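Local coordinates for protein ECXA (Escherichia coli, PDB 4L63) that binds zinc and probably acts as a metallopeptidase, at residues A[107-110]-A[111-115]. Sequence-based numbering, arbitrary orientation.
Sequences IFDP and SGNSR
I107 and R115 face each other as an antiparallel hydrogen-bonded pair (I107 N to R115 O 2.7 Å), closing a hairpin whose tip is a type I beta turn from D109 to G112. The turn's own bond runs from G112 N to D109 O at 2.8 Å. P110 suits the second position because its ring holds phi close to the -60° called for there, and G112 the fourth, where a positive phi of 113° would press a CB against the preceding carbonyl oxygen. D109 folds its carboxylate back over the turn: with CG anti to the backbone N (chi1 176°), OD1 takes S111 N at 3.2 Å, approached from well above the carboxylate plane, while OD2 receives a weak, bent bond from N113 N. Across the loop, S114 OG accepts D109 N in an almost straight bond of 2.8 Å; serine suits the place because its short hydroxyl spans the loop and can also bond Y29. I107 and R115 lie side by side, pointing the same way, the arginine bent at its third torsion, and I107 CD1 lies at the guanidinium edge, 3.3 Å from R115 NH1. The hairpin links strand 104-107, at the border of the sheet within this chain, to strand 115-119, and S114 bonds through its backbone to S92 of strand 91-96. F108 packs on I28 and Y29 of helix 25-29, its side chain about 6 Å from that of the zinc ligand H164.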
loop_
_atom_site.group_PDB
_atom_site.type_symbol
_atom_site.label_atom_id
_atom_site.label_comp_id
_atom_site.label_asym_id
_atom_site.label_seq_id
_atom_site.Cartn_x
_atom_site.Cartn_y
_atom_site.Cartn_z
ATOM N N ILE A 107 -32.678 6.264 6.255
ATOM C CA ILE A 107 -32.925 6.590 4.855
ATOM C C ILE A 107 -32.004 7.712 4.387
ATOM O O ILE A 107 -32.132 8.852 4.833
ATOM C CB ILE A 107 -34.378 7.027 4.611
ATOM C CG1 ILE A 107 -35.356 5.917 4.991
ATOM C CG2 ILE A 107 -34.567 7.437 3.157
ATOM C CD1 ILE A 107 -36.801 6.247 4.625
ATOM N N PHE A 108 -31.080 7.390 3.487
ATOM C CA PHE A 108 -30.191 8.399 2.923
ATOM C C PHE A 108 -30.889 9.138 1.795
ATOM O O PHE A 108 -31.235 8.547 0.769
ATOM C CB PHE A 108 -28.890 7.773 2.413
ATOM C CG PHE A 108 -27.894 8.782 1.894
ATOM C CD1 PHE A 108 -27.143 9.551 2.770
ATOM C CD2 PHE A 108 -27.712 8.960 0.530
ATOM C CE1 PHE A 108 -26.222 10.477 2.294
ATOM C CE2 PHE A 108 -26.793 9.877 0.049
ATOM C CZ PHE A 108 -26.050 10.641 0.933
ATOM N N ASP A 109 -31.088 10.435 1.994
ATOM C CA ASP A 109 -31.814 11.264 1.041
ATOM C C ASP A 109 -30.925 12.366 0.467
ATOM O O ASP A 109 -30.523 13.285 1.182
ATOM C CB ASP A 109 -33.049 11.872 1.709
ATOM C CG ASP A 109 -33.793 12.825 0.798
ATOM O OD1 ASP A 109 -33.753 12.631 -0.436
ATOM O OD2 ASP A 109 -34.421 13.769 1.320
ATOM N N PRO A 110 -30.622 12.274 -0.835
ATOM C CA PRO A 110 -29.763 13.246 -1.522
ATOM C C PRO A 110 -30.319 14.673 -1.493
ATOM O O PRO A 110 -29.578 15.620 -1.757
ATOM C CB PRO A 110 -29.708 12.707 -2.953
ATOM C CG PRO A 110 -29.955 11.231 -2.805
ATOM C CD PRO A 110 -30.958 11.128 -1.699
ATOM N N SER A 111 -31.601 14.821 -1.175
ATOM C CA SER A 111 -32.199 16.147 -1.047
ATOM C C SER A 111 -31.835 16.799 0.286
ATOM O O SER A 111 -32.010 18.003 0.463
ATOM C CB SER A 111 -33.721 16.068 -1.193
ATOM O OG SER A 111 -34.083 15.768 -2.530
ATOM N N GLY A 112 -31.335 15.997 1.222
ATOM C CA GLY A 112 -30.908 16.505 2.511
ATOM C C GLY A 112 -31.757 16.033 3.675
ATOM O O GLY A 112 -31.320 16.089 4.824
ATOM N N ASN A 113 -32.973 15.572 3.384
ATOM C CA ASN A 113 -33.872 15.082 4.425
ATOM C C ASN A 113 -33.646 13.605 4.754
ATOM O O ASN A 113 -34.556 12.780 4.636
ATOM C CB ASN A 113 -35.331 15.301 4.025
ATOM C CG ASN A 113 -36.283 15.055 5.175
ATOM O OD1 ASN A 113 -35.934 15.265 6.337
ATOM N ND2 ASN A 113 -37.488 14.593 4.860
ATOM N N SER A 114 -32.423 13.284 5.167
ATOM C CA SER A 114 -32.083 11.935 5.593
ATOM C C SER A 114 -32.680 11.668 6.967
ATOM O O SER A 114 -32.632 12.528 7.851
ATOM C CB SER A 114 -30.565 11.745 5.616
ATOM O OG SER A 114 -30.052 11.697 4.298
ATOM N N ARG A 115 -33.258 10.485 7.144
ATOM C CA ARG A 115 -33.934 10.164 8.390
ATOM C C ARG A 115 -33.362 8.918 9.050
ATOM O O ARG A 115 -33.186 7.880 8.408
ATOM C CB ARG A 115 -35.439 9.990 8.154
ATOM C CG ARG A 115 -35.962 10.652 6.882
ATOM C CD ARG A 115 -37.453 10.409 6.703
ATOM N NE ARG A 115 -37.766 8.988 6.560
ATOM C CZ ARG A 115 -38.949 8.451 6.847
ATOM N NH1 ARG A 115 -39.146 7.149 6.695
ATOM N NH2 ARG A 115 -39.937 9.218 7.290
#